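Local atomic coordinates of putative adhesin (Parabacteroides distasonis, PDB entry 3LJY), a protein that is of unknown function but, as a lipoprotein with a putative auto-transporter adhesin head domain, probably takes part in cell adhesion. Residues K26-I31 and K93-A98; V30-Y35 and F77-V82; P54-E59 and I67-A72. All blocks are in the same frame, centred on the assembly; numbering follows the deposited sequence. Where two conformers were deposited one is given.

Contact 1 of 3, residues K26-I31 and K93-A98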
loop_
_atom_site.group_PDB
_atom_site.type_symbol
_atom_site.label_atom_id
_atom_site.label_comp_id
_atom_site.label_asym_id
_atom_site.label_seq_id
_atom_site.Cartn_x
_atom_site.Cartn_y
_atom_site.Cartn_z
ATOM N N LYS A 26 -7.662 1.550 9.492
ATOM C CA LYS A 26 -6.482 1.081 10.248
ATOM C C LYS A 26 -6.594 -0.410 10.441
ATOM O O LYS A 26 -7.563 -0.871 11.010
ATOM C CB LYS A 26 -6.361 1.810 11.582
ATOM C CG LYS A 26 -5.749 3.204 11.374
ATOM C CD LYS A 26 -6.014 4.195 12.515
ATOM C CE LYS A 26 -5.513 5.607 12.139
ATOM N NZ LYS A 26 -6.149 6.700 12.957
ATOM N N VAL A 27 -5.642 -1.163 9.892
ATOM C CA VAL A 27 -5.630 -2.623 10.035
ATOM C C VAL A 27 -4.293 -3.159 10.564
ATOM O O VAL A 27 -3.192 -2.781 10.122
ATOM C CB VAL A 27 -6.042 -3.359 8.736
ATOM C CG1 VAL A 27 -5.070 -3.174 7.624
ATOM C CG2 VAL A 27 -6.210 -4.826 9.041
ATOM N N ASP A 28 -4.423 -4.045 11.533
ATOM C CA ASP A 28 -3.309 -4.640 12.248
ATOM C C ASP A 28 -3.613 -6.132 12.364
ATOM O O ASP A 28 -4.742 -6.528 12.250
ATOM C CB ASP A 28 -3.291 -4.025 13.642
ATOM C CG ASP A 28 -1.919 -3.873 14.207
ATOM O OD1 ASP A 28 -0.977 -4.513 13.696
ATOM O OD2 ASP A 28 -1.789 -3.104 15.191
ATOM N N GLY A 29 -2.632 -6.972 12.582
ATOM C CA GLY A 29 -2.870 -8.395 12.756
ATOM C C GLY A 29 -2.914 -9.144 11.456
ATOM O O GLY A 29 -2.898 -8.520 10.396
ATOM N N VAL A 30 -3.037 -10.471 11.543
ATOM C CA VAL A 30 -3.065 -11.365 10.366
ATOM C C VAL A 30 -4.500 -11.467 9.813
ATOM O O VAL A 30 -5.221 -12.420 10.088
ATOM C CB VAL A 30 -2.486 -12.810 10.681
ATOM C CG1 VAL A 30 -2.054 -13.500 9.399
ATOM C CG2 VAL A 30 -1.297 -12.746 11.656
ATOM N N ILE A 31 -4.888 -10.461 9.039
ATOM C CA ILE A 31 -6.238 -10.263 8.572
ATOM C C ILE A 31 -6.196 -10.113 7.064
ATOM O O ILE A 31 -5.370 -9.382 6.590
ATOM C CB ILE A 31 -6.830 -8.971 9.222
ATOM C CG1 ILE A 31 -6.989 -9.189 10.737
ATOM C CG2 ILE A 31 -8.203 -8.543 8.586
ATOM C CD1 ILE A 31 -7.413 -7.925 11.522
ATOM N N LYS A 93 -3.712 2.697 6.951
ATOM C CA LYS A 93 -2.534 2.337 7.722
ATOM C C LYS A 93 -2.612 0.808 7.918
ATOM O O LYS A 93 -3.630 0.269 8.388
ATOM C CB LYS A 93 -2.458 3.118 9.055
ATOM C CG LYS A 93 -1.728 4.490 8.971
ATOM C CD LYS A 93 -2.632 5.764 9.001
ATOM C CE LYS A 93 -3.168 6.204 7.620
ATOM N NZ LYS A 93 -2.143 6.551 6.548
ATOM N N VAL A 94 -1.552 0.120 7.485
ATOM C CA VAL A 94 -1.547 -1.333 7.400
ATOM C C VAL A 94 -0.332 -1.856 8.128
ATOM O O VAL A 94 0.792 -1.546 7.756
ATOM C CB VAL A 94 -1.599 -1.855 5.917
ATOM C CG1 VAL A 94 -1.779 -3.337 5.908
ATOM C CG2 VAL A 94 -2.742 -1.181 5.132
ATOM N N SER A 95 -0.570 -2.614 9.196
ATOM C CA SER A 95 0.485 -3.171 10.056
ATOM C C SER A 95 0.226 -4.641 10.400
ATOM O O SER A 95 -0.760 -5.237 9.964
ATOM C CB SER A 95 0.622 -2.351 11.354
ATOM O OG SER A 95 -0.330 -1.305 11.435
ATOM N N GLY A 96 1.103 -5.220 11.212
ATOM C CA GLY A 96 0.957 -6.614 11.618
ATOM C C GLY A 96 1.319 -7.421 10.403
ATOM O O GLY A 96 2.239 -7.089 9.667
ATOM N N ASN A 97 0.600 -8.480 10.161
ATOM C CA ASN A 97 0.845 -9.213 8.944
ATOM C C ASN A 97 -0.350 -9.088 8.041
ATOM O O ASN A 97 -0.770 -10.071 7.432
ATOM C CB ASN A 97 1.176 -10.671 9.310
ATOM C CG ASN A 97 2.458 -11.125 8.686
ATOM O OD1 ASN A 97 2.633 -11.043 7.460
ATOM N ND2 ASN A 97 3.386 -11.560 9.513
ATOM N N ALA A 98 -0.938 -7.890 8.000
ATOM C CA ALA A 98 -2.222 -7.702 7.330
ATOM C C ALA A 98 -2.005 -7.774 5.830
ATOM O O ALA A 98 -0.923 -7.464 5.352
ATOM C CB ALA A 98 -2.856 -6.395 7.721
#
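Lys-26 and Val-27 run parallel to Lys-93 and Val-94 as neighbouring strands, and each chain then bends away from its strand in the same direction, one turn following the other residue for residue. Val-27 makes the strand bonds: its N-H points almost straight at Lys-93 O (2.9 Å, 175° at the hydrogen), and its carbonyl receives the N-H of Ser-95 at 2.8 Å. Past this point the ladder gives way to weaker contacts, such as the CA-H of Asp-28 directed at Ser-95 O. At the bend Gly-29 lies against Gly-96. A side chain on Gly-96 would run into the N of Gly-29 and the carboxylate of Asp-28, so a residue with none suits the place. With phi 86° and an extended psi, Gly-29 has a backbone in which a CB would press on the preceding carbonyl oxygen. Asp-28 OD1 is turned back toward the bend and receives a weak bond from Gly-29 N at 3.2 Å.

On the buried face, Val-27 and Val-94 point the same way, with their CG1 methyls 3.7 Å apart. Val-27 CG1 sits between the backbone N and the carbonyl carbon (chi1 66°), which directs it at the neighbouring valine, while both Val-27 methyls also meet the small Ala-98 CB, 3.9 Å from CG1. On the other face, partly open to solvent, the lysines pack their aliphatic stems side by side, Lys-26 CG being 4.0 Å from Lys-93 CB, and the charged ends stay clear of the contact.

Strand 24-27 is also bonded to strand 64-69, through Lys-26 and Leu-65, and strand 91-94 to strand 110-115, through Val-94 and Lys-114. Beyond the bends, Ile-31 and Asn-99 pair as strands 32-37 and 99-102 set out side by side.

Contact 2 of 3, residues V30-Y35 and F77-V82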
loop_
_atom_site.group_PDB
_atom_site.type_symbol
_atom_site.label_atom_id
_atom_site.label_comp_id
_atom_site.label_asym_id
_atom_site.label_seq_id
_atom_site.Cartn_x
_atom_site.Cartn_y
_atom_site.Cartn_z
ATOM N N VAL A 30 -3.037 -10.471 11.543
ATOM C CA VAL A 30 -3.065 -11.365 10.366
ATOM C C VAL A 30 -4.500 -11.467 9.813
ATOM O O VAL A 30 -5.221 -12.420 10.088
ATOM C CB VAL A 30 -2.486 -12.810 10.681
ATOM C CG1 VAL A 30 -2.054 -13.500 9.399
ATOM C CG2 VAL A 30 -1.297 -12.746 11.656
ATOM N N ILE A 31 -4.888 -10.461 9.039
ATOM C CA ILE A 31 -6.238 -10.263 8.572
ATOM C C ILE A 31 -6.196 -10.113 7.064
ATOM O O ILE A 31 -5.370 -9.382 6.590
ATOM C CB ILE A 31 -6.830 -8.971 9.222
ATOM C CG1 ILE A 31 -6.989 -9.189 10.737
ATOM C CG2 ILE A 31 -8.203 -8.543 8.586
ATOM C CD1 ILE A 31 -7.413 -7.925 11.522
ATOM N N ASP A 32 -7.062 -10.819 6.325
ATOM C CA ASP A 32 -7.276 -10.550 4.884
ATOM C C ASP A 32 -8.394 -9.503 4.731
ATOM O O ASP A 32 -9.542 -9.795 4.955
ATOM C CB ASP A 32 -7.626 -11.824 4.102
ATOM C CG ASP A 32 -6.436 -12.788 3.907
ATOM O OD1 ASP A 32 -5.233 -12.430 4.034
ATOM O OD2 ASP A 32 -6.718 -13.961 3.594
ATOM N N PHE A 33 -8.036 -8.287 4.351
ATOM C CA PHE A 33 -8.928 -7.105 4.455
ATOM C C PHE A 33 -9.268 -6.582 3.066
ATOM O O PHE A 33 -8.438 -6.008 2.372
ATOM C CB PHE A 33 -8.232 -6.025 5.291
ATOM C CG PHE A 33 -9.122 -4.902 5.753
ATOM C CD1 PHE A 33 -9.659 -4.000 4.860
ATOM C CD2 PHE A 33 -9.323 -4.688 7.105
ATOM C CE1 PHE A 33 -10.450 -2.973 5.298
ATOM C CE2 PHE A 33 -10.091 -3.653 7.546
ATOM C CZ PHE A 33 -10.661 -2.795 6.645
ATOM N N ASN A 34 -10.502 -6.838 2.658
ATOM C CA ASN A 34 -10.963 -6.535 1.318
ATOM C C ASN A 34 -11.795 -5.249 1.310
ATOM O O ASN A 34 -12.763 -5.120 2.054
ATOM C CB ASN A 34 -11.758 -7.753 0.782
ATOM C CG ASN A 34 -10.848 -8.939 0.464
ATOM O OD1 ASN A 34 -10.122 -8.891 -0.509
ATOM N ND2 ASN A 34 -10.882 -9.995 1.285
ATOM N N TYR A 35 -11.400 -4.298 0.477
ATOM C CA TYR A 35 -12.063 -2.998 0.431
ATOM C C TYR A 35 -12.555 -2.701 -1.012
ATOM O O TYR A 35 -11.894 -3.023 -1.998
ATOM C CB TYR A 35 -11.147 -1.878 0.986
ATOM C CG TYR A 35 -11.706 -0.488 0.714
ATOM C CD1 TYR A 35 -12.619 0.101 1.573
ATOM C CD2 TYR A 35 -11.359 0.207 -0.447
ATOM C CE1 TYR A 35 -13.155 1.324 1.299
ATOM C CE2 TYR A 35 -11.910 1.432 -0.736
ATOM C CZ TYR A 35 -12.806 1.985 0.140
ATOM O OH TYR A 35 -13.346 3.203 -0.175
ATOM N N PHE A 77 -6.377 -18.325 15.547
ATOM C CA PHE A 77 -7.546 -18.415 14.683
ATOM C C PHE A 77 -7.110 -18.980 13.342
ATOM O O PHE A 77 -5.922 -18.936 13.002
ATOM C CB PHE A 77 -8.298 -17.074 14.559
ATOM C CG PHE A 77 -7.446 -15.909 14.080
ATOM C CD1 PHE A 77 -7.251 -15.678 12.733
ATOM C CD2 PHE A 77 -6.875 -15.048 14.968
ATOM C CE1 PHE A 77 -6.478 -14.671 12.292
ATOM C CE2 PHE A 77 -6.098 -13.989 14.523
ATOM C CZ PHE A 77 -5.904 -13.801 13.182
ATOM N N THR A 78 -8.072 -19.580 12.645
ATOM C CA THR A 78 -7.857 -20.203 11.351
ATOM C C THR A 78 -7.680 -19.123 10.296
ATOM O O THR A 78 -6.717 -19.142 9.544
ATOM C CB THR A 78 -9.039 -21.118 11.002
ATOM O OG1 THR A 78 -9.414 -21.845 12.178
ATOM C CG2 THR A 78 -8.669 -22.073 9.884
ATOM N N LYS A 79 -8.621 -18.197 10.241
ATOM C CA LYS A 79 -8.580 -17.135 9.252
ATOM C C LYS A 79 -9.430 -16.001 9.786
ATOM O O LYS A 79 -10.277 -16.225 10.633
ATOM C CB LYS A 79 -9.090 -17.626 7.898
ATOM C CG LYS A 79 -8.441 -16.938 6.702
ATOM C CD LYS A 79 -7.220 -17.667 6.195
ATOM C CE LYS A 79 -6.472 -16.842 5.171
ATOM N NZ LYS A 79 -5.278 -17.626 4.665
ATOM N N PHE A 80 -9.144 -14.790 9.335
ATOM C CA PHE A 80 -9.888 -13.579 9.692
ATOM C C PHE A 80 -10.009 -12.778 8.408
ATOM O O PHE A 80 -9.041 -12.149 7.985
ATOM C CB PHE A 80 -9.110 -12.782 10.747
ATOM C CG PHE A 80 -9.903 -11.701 11.458
ATOM C CD1 PHE A 80 -10.805 -10.887 10.795
ATOM C CD2 PHE A 80 -9.688 -11.462 12.801
ATOM C CE1 PHE A 80 -11.492 -9.868 11.467
ATOM C CE2 PHE A 80 -10.372 -10.453 13.475
ATOM C CZ PHE A 80 -11.266 -9.656 12.804
ATOM N N ILE A 81 -11.192 -12.799 7.787
ATOM C CA ILE A 81 -11.419 -12.141 6.480
ATOM C C ILE A 81 -12.406 -11.018 6.665
ATOM O O ILE A 81 -13.474 -11.250 7.157
ATOM C CB ILE A 81 -11.984 -13.121 5.399
ATOM C CG1 ILE A 81 -11.101 -14.370 5.251
ATOM C CG2 ILE A 81 -12.097 -12.432 4.054
ATOM C CD1 ILE A 81 -11.718 -15.451 4.357
ATOM N N VAL A 82 -12.026 -9.798 6.284
ATOM C CA VAL A 82 -12.925 -8.637 6.269
ATOM C C VAL A 82 -13.304 -8.267 4.822
ATOM O O VAL A 82 -12.473 -8.366 3.916
ATOM C CB VAL A 82 -12.275 -7.395 6.948
ATOM C CG1 VAL A 82 -13.172 -6.204 6.791
ATOM C CG2 VAL A 82 -12.004 -7.669 8.403
HETATM O O HOH W 1 -6.184 -14.581 8.561
#
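Asp-32 and Phe-33 pair in parallel with Ile-81 and Val-82, the two strand axes 4.7 Å apart and only 9° from parallel. Asp-32 N donates to Phe-80 O, Val-82 N to Asp-32 O and Asn-34 N to Val-82 O. The last donor stands well above the carbonyl plane, at 2.8 Å between Asn-34 N and Val-82 O. Next to the first of these bonds, a water links Val-30 O, to which it donates, and Phe-80 N, from which it accepts.

The face bearing Phe-33 and Val-82 is apolar. Val-82 CG1 sits over the centre of the Phe-33 ring, 4.1 Å from its centroid, a CH-pi contact made as the two side chains lie alongside each other. Ile-31 CG1 makes another over the Phe-80 ring, offset toward the rim and 3.9 Å from Phe-80 CG, while its other branch, CG2, meets Val-82 CG2 at 3.9 Å. Branched residues fit here because each offers separate carbons to separate neighbours. In the loop ahead of the strand, the Phe-77 ring meets Val-30 O edge-on, 3.4 Å from CE1.

The face of Asp-32 and Ile-81 is mixed. Asp-32 OD2 rests against Lys-79 CE (3.3 Å), with NZ 4.1 Å away, beyond a salt bridge, though the opposite charges should still attract. Ile-81 CG2 lies beside Asn-34 ND2, which bonds weakly to Val-82 O, while Asn-34 OD1 accepts from Asn-103 ND2.

Phe-33, Phe-80 and Val-82 all reach Ile-67 on strand 64-69, across an apolar interior. Strand 32-37 with 99-102 continues a parallel beta-solenoid stack, consistent with the pectate lyase-like clan; strand 80-86 extends it toward the N-terminal end, and beyond it strand 43-49 runs antiparallel.

Contact 3 of 3, residues P54-E59 and I67-A72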
loop_
_atom_site.group_PDB
_atom_site.type_symbol
_atom_site.label_atom_id
_atom_site.label_comp_id
_atom_site.label_asym_id
_atom_site.label_seq_id
_atom_site.Cartn_x
_atom_site.Cartn_y
_atom_site.Cartn_z
ATOM N N PRO A 54 -18.003 -13.042 18.950
ATOM C CA PRO A 54 -18.254 -12.139 20.090
ATOM C C PRO A 54 -17.097 -11.236 20.514
ATOM O O PRO A 54 -17.352 -10.254 21.190
ATOM C CB PRO A 54 -18.616 -13.088 21.250
ATOM C CG PRO A 54 -18.449 -14.491 20.755
ATOM C CD PRO A 54 -18.342 -14.449 19.257
ATOM N N TYR A 55 -15.857 -11.548 20.132
ATOM C CA TYR A 55 -14.713 -10.723 20.492
ATOM C C TYR A 55 -14.286 -9.787 19.386
ATOM O O TYR A 55 -13.368 -9.012 19.586
ATOM C CB TYR A 55 -13.565 -11.624 20.919
ATOM C CG TYR A 55 -14.015 -12.644 21.951
ATOM C CD1 TYR A 55 -14.730 -12.250 23.075
ATOM C CD2 TYR A 55 -13.739 -13.996 21.791
ATOM C CE1 TYR A 55 -15.158 -13.178 24.017
ATOM C CE2 TYR A 55 -14.151 -14.927 22.726
ATOM C CZ TYR A 55 -14.862 -14.517 23.842
ATOM O OH TYR A 55 -15.285 -15.445 24.777
ATOM N N VAL A 56 -14.964 -9.842 18.241
ATOM C CA VAL A 56 -14.646 -8.977 17.115
ATOM C C VAL A 56 -15.225 -7.597 17.363
ATOM O O VAL A 56 -16.426 -7.460 17.500
ATOM C CB VAL A 56 -15.222 -9.545 15.797
ATOM C CG1 VAL A 56 -15.072 -8.513 14.634
ATOM C CG2 VAL A 56 -14.550 -10.882 15.460
ATOM N N ASN A 57 -14.369 -6.584 17.413
ATOM C CA ASN A 57 -14.804 -5.215 17.681
ATOM C C ASN A 57 -14.672 -4.352 16.426
ATOM O O ASN A 57 -13.586 -4.027 16.023
ATOM C CB ASN A 57 -13.987 -4.651 18.848
ATOM C CG ASN A 57 -14.487 -3.307 19.326
ATOM O OD1 ASN A 57 -15.693 -3.033 19.330
ATOM N ND2 ASN A 57 -13.558 -2.460 19.759
ATOM N N ILE A 58 -15.788 -3.999 15.819
ATOM C CA ILE A 58 -15.829 -3.157 14.623
ATOM C C ILE A 58 -16.246 -1.732 15.011
ATOM O O ILE A 58 -17.338 -1.553 15.527
ATOM C CB ILE A 58 -16.855 -3.718 13.587
ATOM C CG1 ILE A 58 -16.542 -5.203 13.255
ATOM C CG2 ILE A 58 -16.835 -2.895 12.322
ATOM C CD1 ILE A 58 -17.653 -5.983 12.591
ATOM N N GLU A 59 -15.392 -0.731 14.781
ATOM C CA GLU A 59 -15.734 0.655 15.117
ATOM C C GLU A 59 -15.457 1.574 13.943
ATOM O O GLU A 59 -14.479 1.383 13.242
ATOM C CB GLU A 59 -14.945 1.137 16.332
ATOM C CG GLU A 59 -15.435 0.555 17.668
ATOM C CD GLU A 59 -14.438 0.785 18.832
ATOM O OE1 GLU A 59 -13.227 0.998 18.568
ATOM O OE2 GLU A 59 -14.866 0.750 20.016
ATOM N N ILE A 67 -10.973 -2.575 12.928
ATOM C CA ILE A 67 -11.501 -3.884 13.264
ATOM C C ILE A 67 -10.423 -4.646 14.012
ATOM O O ILE A 67 -9.324 -4.862 13.499
ATOM C CB ILE A 67 -11.924 -4.684 12.011
ATOM C CG1 ILE A 67 -12.921 -3.876 11.189
ATOM C CG2 ILE A 67 -12.527 -6.017 12.398
ATOM C CD1 ILE A 67 -13.252 -4.499 9.930
ATOM N N ALA A 68 -10.715 -5.029 15.241
ATOM C CA ALA A 68 -9.746 -5.767 16.035
ATOM C C ALA A 68 -10.467 -6.624 17.062
ATOM O O ALA A 68 -11.684 -6.514 17.207
ATOM C CB ALA A 68 -8.763 -4.785 16.721
ATOM N N PHE A 69 -9.721 -7.489 17.746
ATOM C CA PHE A 69 -10.281 -8.308 18.829
ATOM C C PHE A 69 -10.381 -7.545 20.158
ATOM O O PHE A 69 -9.515 -6.751 20.468
ATOM C CB PHE A 69 -9.452 -9.566 19.046
ATOM C CG PHE A 69 -9.669 -10.631 18.019
ATOM C CD1 PHE A 69 -10.938 -11.123 17.764
ATOM C CD2 PHE A 69 -8.595 -11.180 17.347
ATOM C CE1 PHE A 69 -11.142 -12.115 16.840
ATOM C CE2 PHE A 69 -8.790 -12.180 16.417
ATOM C CZ PHE A 69 -10.074 -12.653 16.166
ATOM N N LYS A 70 -11.435 -7.809 20.939
ATOM C CA LYS A 70 -11.688 -7.122 22.223
ATOM C C LYS A 70 -12.333 -8.008 23.311
ATOM O O LYS A 70 -13.405 -8.610 23.103
ATOM C CB LYS A 70 -12.589 -5.898 22.015
ATOM C CG LYS A 70 -12.737 -4.982 23.266
ATOM C CD LYS A 70 -13.970 -4.062 23.172
ATOM C CE LYS A 70 -15.292 -4.823 23.461
ATOM N NZ LYS A 70 -16.523 -4.215 22.824
ATOM N N GLY A 71 -11.694 -8.044 24.489
ATOM C CA GLY A 71 -12.226 -8.801 25.629
ATOM C C GLY A 71 -11.803 -10.267 25.725
ATOM O O GLY A 71 -12.552 -11.101 26.234
ATOM N N ALA A 72 -10.603 -10.568 25.234
ATOM C CA ALA A 72 -9.977 -11.886 25.362
ATOM C C ALA A 72 -8.679 -11.849 24.574
ATOM O O ALA A 72 -8.609 -11.177 23.525
ATOM C CB ALA A 72 -10.904 -12.988 24.828
HETATM O O HOH W 2 -16.372 -7.428 21.796
#
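Val-56 and Phe-69 face each other as a non-hydrogen-bonded antiparallel pair, with Asn-57 and Ala-68 the hydrogen-bonded pair beside them. Asn-57 N gives its hydrogen to Ala-68 O at 2.7 Å, and Ala-68 N returns a bond to Asn-57 O at 3.1 Å. Past the strand, Lys-70 N reaches Tyr-55 O, in the plane of that carbonyl, at 2.6 Å. A water donates to Pro-54 O and more weakly to Lys-70 O.

These bonds join the two arms of a beta hairpin, strands 56-61 and 64-69, whose first arm is an outermost strand of its sheet; the arms are twisted, their directions 152° apart.

Apolar contact is concentrated on the face of Val-56, Ile-58, Ile-67 and Phe-69. Val-56 CG2 lies obliquely against Phe-69 CE1 at 3.9 Å, and Ile-58 and Ile-67 run side by side, suiting a face turned to Val-44 of strand 43-49. Where the second arm runs out, Ala-72 CB stands over the centre of the Tyr-55 ring, 4.1 Å from its centroid, a CH-pi contact that suits a single small methyl.

On the face of Asn-57 and Ala-68, the stem of Lys-70 crosses Asn-57, CB to CB at 3.7 Å, while Asn-57 ND2 bonds weakly to Glu-59 OE2.

Overall arrangement
Contacts 1 and 2 share Val-30 and Ile-31, the bend leading from strand 24-27 into strand 32-37, their centres about 9 Å apart. Val-27 CG2 lies 3.7 Å from Phe-33 CD2, packing the side chains before and after the bend against each other. Contact 3, nested along the chain within the loops of both and about 13 Å from contact 2 between centres, supplies the facing wall: Phe-69 CZ meets Phe-80 CE2 at 3.5 Å, and Ile-67 CD1 approaches Val-82 CG1 at 3.6 Å. Strands 24-27 and 64-69 are neighbours in one sheet; contacts 1 and 3 are about 14 Å apart between centres, with Ile-31 CD1 4.1 Å from Ile-67 O. Their apolar faces contribute to a shared interior.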